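Local coordinates for 177aa long hypothetical protein (Pyrococcus horikoshii, PDB 2CQZ) that probably removes the phosphate from 2'-deoxyribonucleoside 5'-phosphates as a metal-dependent, homodimeric 5'-deoxynucleotidase of the HD-domain family, at residues K7-V11 / V101-F105; V50-K56 / L161-D167; K62-A67 / E119-V123. The contacts are given in a common frame with arbitrary orientation. Numbering follows the deposited sequence.

Contact 1: residues K7-V11 / V101-F105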
loop_
_atom_site.group_PDB
_atom_site.type_symbol
_atom_site.label_atom_id
_atom_site.label_comp_id
_atom_site.label_asym_id
_atom_site.label_seq_id
_atom_site.Cartn_x
_atom_site.Cartn_y
_atom_site.Cartn_z
ATOM N N LYS A 7 -20.545 -18.376 5.695
ATOM C CA LYS A 7 -21.230 -17.092 5.582
ATOM C C LYS A 7 -20.336 -15.975 6.106
ATOM O O LYS A 7 -20.155 -14.943 5.454
ATOM C CB LYS A 7 -22.524 -17.111 6.397
ATOM C CG LYS A 7 -23.358 -15.857 6.280
ATOM C CD LYS A 7 -24.297 -15.920 5.093
ATOM C CE LYS A 7 -25.415 -16.917 5.351
ATOM N NZ LYS A 7 -26.512 -16.836 4.355
ATOM N N ILE A 8 -19.787 -16.182 7.298
ATOM C CA ILE A 8 -18.916 -15.189 7.911
ATOM C C ILE A 8 -17.673 -14.918 7.054
ATOM O O ILE A 8 -17.264 -13.775 6.882
ATOM C CB ILE A 8 -18.495 -15.639 9.324
ATOM C CG1 ILE A 8 -19.739 -15.806 10.198
ATOM C CG2 ILE A 8 -17.554 -14.617 9.929
ATOM C CD1 ILE A 8 -19.473 -16.371 11.553
ATOM N N LEU A 9 -17.087 -15.968 6.497
ATOM C CA LEU A 9 -15.901 -15.813 5.666
ATOM C C LEU A 9 -16.240 -15.020 4.409
ATOM O O LEU A 9 -15.415 -14.280 3.877
ATOM C CB LEU A 9 -15.345 -17.184 5.274
ATOM C CG LEU A 9 -14.666 -18.032 6.358
ATOM C CD1 LEU A 9 -14.283 -19.386 5.760
ATOM C CD2 LEU A 9 -13.429 -17.307 6.893
ATOM N N LEU A 10 -17.465 -15.194 3.937
ATOM C CA LEU A 10 -17.944 -14.493 2.758
ATOM C C LEU A 10 -18.081 -12.995 3.057
ATOM O O LEU A 10 -17.622 -12.164 2.259
ATOM C CB LEU A 10 -19.309 -15.033 2.332
ATOM C CG LEU A 10 -19.950 -14.201 1.224
ATOM C CD1 LEU A 10 -19.021 -14.151 0.033
ATOM C CD2 LEU A 10 -21.292 -14.787 0.838
ATOM N N VAL A 11 -18.722 -12.653 4.182
ATOM C CA VAL A 11 -18.921 -11.247 4.554
ATOM C C VAL A 11 -17.621 -10.550 4.938
ATOM O O VAL A 11 -17.518 -9.330 4.816
ATOM C CB VAL A 11 -19.965 -11.102 5.716
ATOM C CG1 VAL A 11 -19.811 -9.749 6.447
ATOM C CG2 VAL A 11 -21.386 -11.175 5.171
ATOM N N VAL A 101 -28.640 -15.578 -1.430
ATOM C CA VAL A 101 -27.560 -15.746 -0.450
ATOM C C VAL A 101 -27.823 -15.332 1.005
ATOM O O VAL A 101 -27.336 -15.984 1.941
ATOM C CB VAL A 101 -26.264 -15.007 -0.921
ATOM C CG1 VAL A 101 -25.138 -15.227 0.077
ATOM C CG2 VAL A 101 -25.854 -15.503 -2.314
ATOM N N PHE A 102 -28.557 -14.233 1.188
ATOM C CA PHE A 102 -28.884 -13.691 2.519
ATOM C C PHE A 102 -30.395 -13.577 2.744
ATOM O O PHE A 102 -30.895 -12.520 3.134
ATOM C CB PHE A 102 -28.249 -12.292 2.686
ATOM C CG PHE A 102 -26.750 -12.294 2.589
ATOM C CD1 PHE A 102 -25.981 -12.930 3.557
ATOM C CD2 PHE A 102 -26.109 -11.695 1.511
ATOM C CE1 PHE A 102 -24.607 -13.006 3.436
ATOM C CE2 PHE A 102 -24.717 -11.765 1.383
ATOM C CZ PHE A 102 -23.970 -12.415 2.355
ATOM N N PRO A 103 -31.143 -14.662 2.500
ATOM C CA PRO A 103 -32.599 -14.654 2.675
ATOM C C PRO A 103 -33.016 -14.181 4.061
ATOM O O PRO A 103 -34.012 -13.474 4.212
ATOM C CB PRO A 103 -32.983 -16.105 2.388
ATOM C CG PRO A 103 -31.748 -16.865 2.833
ATOM C CD PRO A 103 -30.661 -16.030 2.240
ATOM N N GLU A 104 -32.235 -14.557 5.071
ATOM C CA GLU A 104 -32.526 -14.155 6.442
ATOM C C GLU A 104 -32.430 -12.653 6.619
ATOM O O GLU A 104 -33.002 -12.117 7.561
ATOM C CB GLU A 104 -31.574 -14.811 7.453
ATOM C CG GLU A 104 -30.128 -14.391 7.302
ATOM C CD GLU A 104 -29.447 -15.106 6.156
ATOM O OE1 GLU A 104 -30.131 -15.381 5.148
ATOM O OE2 GLU A 104 -28.234 -15.391 6.255
ATOM N N PHE A 105 -31.708 -11.965 5.739
ATOM C CA PHE A 105 -31.592 -10.516 5.876
ATOM C C PHE A 105 -32.367 -9.760 4.809
ATOM O O PHE A 105 -32.263 -8.536 4.724
ATOM C CB PHE A 105 -30.124 -10.063 5.831
ATOM C CG PHE A 105 -29.275 -10.613 6.947
ATOM C CD1 PHE A 105 -29.675 -10.488 8.276
ATOM C CD2 PHE A 105 -28.060 -11.243 6.665
ATOM C CE1 PHE A 105 -28.881 -10.983 9.308
ATOM C CE2 PHE A 105 -27.260 -11.738 7.681
ATOM C CZ PHE A 105 -27.671 -11.607 9.010
#
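A lysine near the start of a chain can tie down a distant turn if its aliphatic part finds an aromatic ring and its ammonium a carbonyl, and K7 illustrates the principle. Its side chain leaves helix 5-11 sideways; the p rotamer at chi2 brings CD to 3.4 Å from CE1 of F102, and a second p turn at chi3 directs the rest of the chain. From there K7 NZ donates a hydrogen bond to V101 O at 2.7 Å and forms a salt bridge with OE2 of E104 at 2.9 Å. One ammonium thus holds both the main chain and an acidic side chain of the 101-105 turn, which is itself closed by the bond from F105 N to F102 O at 2.8 Å. I8 and L9 lie on a different side of the helix and pack on L133 of the second subunit. One turn on from K7, L10 points toward the loop, its CD2 3.9 Å from both V101 CG1 and F102 CZ. V11 ends the segment with CG2 4.0 Å from F102 CZ, so the outer part of the F102 ring is met by three side chains from the same helix, K7 at CE1 and L10 and V11 at CZ. The contact, part polar and part apolar, joins the N-terminal helix 5-11 to the loop between helices 90-100 and 106-114; L72 touches V11 and F102, I76 of helix 74-77 meets L10 and V101, and V97 of helix 90-100 backs F102.

Contact 2: residues V50-K56 / L161-D167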
loop_
_atom_site.group_PDB
_atom_site.type_symbol
_atom_site.label_atom_id
_atom_site.label_comp_id
_atom_site.label_asym_id
_atom_site.label_seq_id
_atom_site.Cartn_x
_atom_site.Cartn_y
_atom_site.Cartn_z
ATOM N N VAL A 50 -29.501 10.433 20.147
ATOM C CA VAL A 50 -29.932 11.819 20.034
ATOM C C VAL A 50 -31.435 11.832 19.797
ATOM O O VAL A 50 -32.167 12.575 20.456
ATOM C CB VAL A 50 -29.230 12.539 18.869
ATOM C CG1 VAL A 50 -29.848 13.912 18.653
ATOM C CG2 VAL A 50 -27.760 12.687 19.172
ATOM N N LEU A 51 -31.889 10.999 18.859
ATOM C CA LEU A 51 -33.308 10.897 18.536
ATOM C C LEU A 51 -34.105 10.474 19.767
ATOM O O LEU A 51 -35.218 10.952 19.975
ATOM C CB LEU A 51 -33.533 9.900 17.388
ATOM C CG LEU A 51 -33.003 10.333 16.012
ATOM C CD1 LEU A 51 -33.269 9.256 14.978
ATOM C CD2 LEU A 51 -33.675 11.639 15.598
ATOM N N GLU A 52 -33.543 9.586 20.586
ATOM C CA GLU A 52 -34.237 9.152 21.801
ATOM C C GLU A 52 -34.458 10.333 22.747
ATOM O O GLU A 52 -35.559 10.517 23.259
ATOM C CB GLU A 52 -33.453 8.075 22.569
ATOM C CG GLU A 52 -33.188 6.766 21.817
ATOM C CD GLU A 52 -32.597 5.686 22.731
ATOM O OE1 GLU A 52 -31.965 6.046 23.762
ATOM O OE2 GLU A 52 -32.746 4.479 22.420
ATOM N N LYS A 53 -33.420 11.128 23.005
ATOM C CA LYS A 53 -33.604 12.272 23.904
ATOM C C LYS A 53 -34.468 13.361 23.274
ATOM O O LYS A 53 -34.786 14.351 23.940
ATOM C CB LYS A 53 -32.301 12.983 24.259
ATOM C CG LYS A 53 -31.045 12.164 24.516
ATOM C CD LYS A 53 -29.893 13.164 24.844
ATOM C CE LYS A 53 -28.520 12.500 24.756
ATOM N NZ LYS A 53 -27.910 12.603 23.384
ATOM N N ARG A 54 -34.803 13.230 21.996
ATOM C CA ARG A 54 -35.607 14.266 21.373
ATOM C C ARG A 54 -37.046 13.862 21.106
ATOM O O ARG A 54 -37.715 14.455 20.261
ATOM C CB ARG A 54 -34.938 14.755 20.090
ATOM C CG ARG A 54 -33.657 15.530 20.365
ATOM C CD ARG A 54 -33.037 16.100 19.098
ATOM N NE ARG A 54 -31.799 16.816 19.395
ATOM C CZ ARG A 54 -30.980 17.319 18.476
ATOM N NH1 ARG A 54 -31.265 17.188 17.185
ATOM N NH2 ARG A 54 -29.876 17.956 18.850
ATOM N N GLY A 55 -37.531 12.866 21.840
ATOM C CA GLY A 55 -38.904 12.441 21.660
ATOM C C GLY A 55 -39.148 11.472 20.518
ATOM O O GLY A 55 -40.174 10.788 20.490
ATOM N N LYS A 56 -38.229 11.402 19.563
ATOM C CA LYS A 56 -38.419 10.482 18.450
ATOM C C LYS A 56 -37.960 9.076 18.862
ATOM O O LYS A 56 -36.766 8.832 19.032
ATOM C CB LYS A 56 -37.641 10.972 17.227
ATOM C CG LYS A 56 -37.878 10.149 15.974
ATOM C CD LYS A 56 -39.355 10.077 15.610
ATOM C CE LYS A 56 -39.539 9.393 14.256
ATOM N NZ LYS A 56 -40.960 9.196 13.861
ATOM N N LEU A 161 -37.127 12.317 8.792
ATOM C CA LEU A 161 -36.341 12.149 10.006
ATOM C C LEU A 161 -35.284 13.224 10.247
ATOM O O LEU A 161 -34.970 13.519 11.400
ATOM C CB LEU A 161 -35.674 10.771 10.006
ATOM C CG LEU A 161 -35.074 10.328 11.338
ATOM C CD1 LEU A 161 -36.167 10.280 12.392
ATOM C CD2 LEU A 161 -34.431 8.966 11.179
ATOM N N SER A 162 -34.745 13.810 9.177
ATOM C CA SER A 162 -33.710 14.842 9.304
ATOM C C SER A 162 -34.186 16.039 10.125
ATOM O O SER A 162 -33.393 16.718 10.783
ATOM C CB SER A 162 -33.245 15.310 7.923
ATOM O OG SER A 162 -34.274 15.997 7.249
ATOM N N LYS A 163 -35.490 16.280 10.067
ATOM C CA LYS A 163 -36.145 17.348 10.806
ATOM C C LYS A 163 -35.635 17.401 12.259
ATOM O O LYS A 163 -35.464 18.482 12.830
ATOM C CB LYS A 163 -37.660 17.096 10.763
ATOM C CG LYS A 163 -38.386 17.318 12.081
ATOM C CD LYS A 163 -39.838 16.831 12.044
ATOM C CE LYS A 163 -40.506 17.042 13.407
ATOM N NZ LYS A 163 -41.956 16.694 13.437
ATOM N N TYR A 164 -35.387 16.232 12.849
ATOM C CA TYR A 164 -34.896 16.139 14.226
ATOM C C TYR A 164 -33.378 16.307 14.344
ATOM O O TYR A 164 -32.847 16.323 15.460
ATOM C CB TYR A 164 -35.264 14.782 14.819
ATOM C CG TYR A 164 -36.741 14.498 14.884
ATOM C CD1 TYR A 164 -37.504 14.909 15.978
ATOM C CD2 TYR A 164 -37.373 13.794 13.862
ATOM C CE1 TYR A 164 -38.868 14.617 16.056
ATOM C CE2 TYR A 164 -38.733 13.496 13.922
ATOM C CZ TYR A 164 -39.476 13.906 15.023
ATOM O OH TYR A 164 -40.816 13.576 15.101
ATOM N N LEU A 165 -32.688 16.440 13.208
ATOM C CA LEU A 165 -31.224 16.554 13.199
ATOM C C LEU A 165 -30.625 17.777 12.520
ATOM O O LEU A 165 -29.433 17.791 12.203
ATOM C CB LEU A 165 -30.632 15.320 12.533
ATOM C CG LEU A 165 -31.153 13.973 13.017
ATOM C CD1 LEU A 165 -30.690 12.907 12.056
ATOM C CD2 LEU A 165 -30.665 13.708 14.433
ATOM N N GLU A 166 -31.441 18.791 12.272
ATOM C CA GLU A 166 -30.975 20.017 11.616
ATOM C C GLU A 166 -29.648 20.590 12.169
ATOM O O GLU A 166 -28.688 20.847 11.420
ATOM C CB GLU A 166 -32.081 21.071 11.720
ATOM C CG GLU A 166 -31.603 22.511 11.601
ATOM C CD GLU A 166 -32.666 23.513 12.024
ATOM O OE1 GLU A 166 -33.654 23.095 12.670
ATOM O OE2 GLU A 166 -32.511 24.720 11.724
ATOM N N ASP A 167 -29.601 20.783 13.483
ATOM C CA ASP A 167 -28.418 21.328 14.131
ATOM C C ASP A 167 -27.161 20.576 13.722
ATOM O O ASP A 167 -26.125 21.178 13.411
ATOM C CB ASP A 167 -28.580 21.272 15.650
ATOM C CG ASP A 167 -28.754 19.849 16.170
ATOM O OD1 ASP A 167 -29.464 19.060 15.510
ATOM O OD2 ASP A 167 -28.196 19.521 17.243
#
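Two-pronged pairing of an arginine with a carboxylate, reinforced by a backbone carbonyl, is an economical way to join chain segments, and R54 provides it here. Its NH2 donates to D167 OD2 at 2.8 Å and its NH1 to D167 OD1 at 3.1 Å, a bidentate salt bridge, while NH1 also makes a very short bond of 2.5 Å to Y164 O. These acceptors lie near the guanidinium plane, so the arginine, in the turn just after helix 33-53, binds both Y164, the last residue of the 3-10 segment, and D167 in the first turn of helix 166-173. Next to this polar edge, K56 lays its aliphatic part over one face of the Y164 ring: CB sits 4.0 Å from the centroid, 8° off the normal, a CH-pi contact. Between R54 and K56 the chain turns at G55, where a phi of 83° would jam any CB against the preceding carbonyl O. Deeper in, L51 CD2 packs 3.6 Å from Y164 CB and 3.8 Å from L165 CD2, and L51 CD1 lies 4.0 Å from L161 CD2. The end of helix 33-53 is thereby joined to the approach and start of the C-terminal helix 166-173, and helix 118-140 lies beneath both, with L122 touching L51 and L161, and I125 touching L165.

Contact 3: residues K62-A67 / E119-V123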
loop_
_atom_site.group_PDB
_atom_site.type_symbol
_atom_site.label_atom_id
_atom_site.label_comp_id
_atom_site.label_asym_id
_atom_site.label_seq_id
_atom_site.Cartn_x
_atom_site.Cartn_y
_atom_site.Cartn_z
ATOM N N LYS A 62 -33.425 -2.887 15.419
ATOM C CA LYS A 62 -33.608 -2.976 13.976
ATOM C C LYS A 62 -32.666 -2.057 13.219
ATOM O O LYS A 62 -32.101 -2.442 12.195
ATOM C CB LYS A 62 -35.034 -2.639 13.563
ATOM C CG LYS A 62 -35.277 -3.013 12.113
ATOM C CD LYS A 62 -36.422 -2.253 11.506
ATOM C CE LYS A 62 -37.760 -2.617 12.116
ATOM N NZ LYS A 62 -38.811 -1.773 11.470
ATOM N N ALA A 63 -32.496 -0.837 13.712
ATOM C CA ALA A 63 -31.606 0.113 13.051
ATOM C C ALA A 63 -30.166 -0.403 12.991
ATOM O O ALA A 63 -29.518 -0.335 11.939
ATOM C CB ALA A 63 -31.644 1.454 13.768
ATOM N N LEU A 64 -29.665 -0.912 14.117
ATOM C CA LEU A 64 -28.301 -1.414 14.160
ATOM C C LEU A 64 -28.102 -2.610 13.241
ATOM O O LEU A 64 -27.071 -2.718 12.583
ATOM C CB LEU A 64 -27.898 -1.756 15.597
ATOM C CG LEU A 64 -27.734 -0.548 16.531
ATOM C CD1 LEU A 64 -27.299 -1.026 17.904
ATOM C CD2 LEU A 64 -26.703 0.434 15.963
ATOM N N LYS A 65 -29.081 -3.509 13.177
ATOM C CA LYS A 65 -28.956 -4.660 12.285
ATOM C C LYS A 65 -28.995 -4.161 10.855
ATOM O O LYS A 65 -28.225 -4.606 10.006
ATOM C CB LYS A 65 -30.095 -5.659 12.492
ATOM C CG LYS A 65 -30.039 -6.443 13.788
ATOM C CD LYS A 65 -31.209 -7.411 13.848
ATOM C CE LYS A 65 -31.254 -8.152 15.169
ATOM N NZ LYS A 65 -32.316 -9.196 15.168
ATOM N N MET A 66 -29.896 -3.223 10.594
ATOM C CA MET A 66 -30.056 -2.658 9.258
ATOM C C MET A 66 -28.780 -1.947 8.806
ATOM O O MET A 66 -28.420 -1.975 7.631
ATOM C CB MET A 66 -31.239 -1.694 9.255
ATOM C CG MET A 66 -31.743 -1.297 7.888
ATOM S SD MET A 66 -33.196 -0.220 8.038
ATOM C CE MET A 66 -34.506 -1.441 8.405
ATOM N N ALA A 67 -28.088 -1.307 9.742
ATOM C CA ALA A 67 -26.849 -0.621 9.397
ATOM C C ALA A 67 -25.752 -1.646 9.082
ATOM O O ALA A 67 -24.972 -1.468 8.153
ATOM C CB ALA A 67 -26.408 0.298 10.550
ATOM N N GLU A 119 -36.317 3.918 11.201
ATOM C CA GLU A 119 -35.065 3.187 11.206
ATOM C C GLU A 119 -34.393 3.242 9.844
ATOM O O GLU A 119 -33.191 3.526 9.749
ATOM C CB GLU A 119 -35.292 1.726 11.600
ATOM C CG GLU A 119 -35.870 1.519 12.996
ATOM C CD GLU A 119 -37.281 2.059 13.121
ATOM O OE1 GLU A 119 -38.050 1.946 12.139
ATOM O OE2 GLU A 119 -37.625 2.583 14.201
ATOM N N ALA A 120 -35.168 2.971 8.792
ATOM C CA ALA A 120 -34.643 2.971 7.423
ATOM C C ALA A 120 -34.048 4.308 7.026
ATOM O O ALA A 120 -33.047 4.362 6.310
ATOM C CB ALA A 120 -35.737 2.582 6.430
ATOM N N GLN A 121 -34.661 5.392 7.485
ATOM C CA GLN A 121 -34.160 6.722 7.155
ATOM C C GLN A 121 -32.921 7.041 7.961
ATOM O O GLN A 121 -31.994 7.671 7.456
ATOM C CB GLN A 121 -35.242 7.773 7.396
ATOM C CG GLN A 121 -36.101 8.026 6.163
ATOM C CD GLN A 121 -37.304 8.907 6.445
ATOM O OE1 GLN A 121 -37.261 9.804 7.297
ATOM N NE2 GLN A 121 -38.385 8.667 5.711
ATOM N N LEU A 122 -32.908 6.591 9.211
ATOM C CA LEU A 122 -31.773 6.792 10.099
ATOM C C LEU A 122 -30.508 6.162 9.502
ATOM O O LEU A 122 -29.441 6.786 9.455
ATOM C CB LEU A 122 -32.060 6.145 11.452
ATOM C CG LEU A 122 -30.892 6.119 12.442
ATOM C CD1 LEU A 122 -30.479 7.543 12.754
ATOM C CD2 LEU A 122 -31.298 5.383 13.716
ATOM N N VAL A 123 -30.626 4.919 9.051
ATOM C CA VAL A 123 -29.475 4.240 8.482
ATOM C C VAL A 123 -29.033 4.948 7.215
ATOM O O VAL A 123 -27.837 5.081 6.955
ATOM C CB VAL A 123 -29.789 2.757 8.149
ATOM C CG1 VAL A 123 -28.566 2.095 7.535
ATOM C CG2 VAL A 123 -30.224 2.016 9.415
#
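M66 lays its sulfur across the backbone of the partner helix, SD 3.6 Å from A120 CA, while its CB meets V123 CG2 at 3.8 Å. The alanines of helix 60-69 permit a close approach: A63 CA lies 5.0 Å from E119 CA, and A67 CA 5.6 Å from V123 CA, with the helix axes 9.0 Å apart and crossing at -46°. V123 fits against the alanines, its CG2 3.5 Å from A63 O and its CG1 3.7 Å from A67 CA; L122 CD2 adds a 3.9 Å contact to A63 CB. At the edge, K62 NZ and E119 OE1 make a long ion pair of 3.9 Å; K62 NZ also forms a salt bridge with E111, and E119 OE2 accepts a hydrogen bond from D59 N. The packing holds together two helices that bear on the HD-type nickel site: H70 and D71 follow helix 60-69, and helix 118-140 carries D127. Helix 33-53, the source of H36, lies alongside, T44 touching A63, A67 and L122, while helix 106-114 brings Y112 against V123.

How the contacts relate
An all-helical fold can be tied together by contacts that overlap along the chain. From the N terminus, helix 5-11 is the first partner of contact 1, whose loop closes only at residues 101-105. Before that, helix 33-53 opens contact 2 and helix 60-69 opens contact 3; contact 3 closes at 119-123 and contact 2 at 161-167. Contact 3 therefore lies wholly within the span of contact 2, and contact 1 crosses both. Contacts 2 and 3 touch through L161, L51, L122 and Q121, uniting the helical core with the C-terminal helix. Contact 1, its centre 18 Å from that of contact 3, brings in the N-terminal helix; both reach the second subunit.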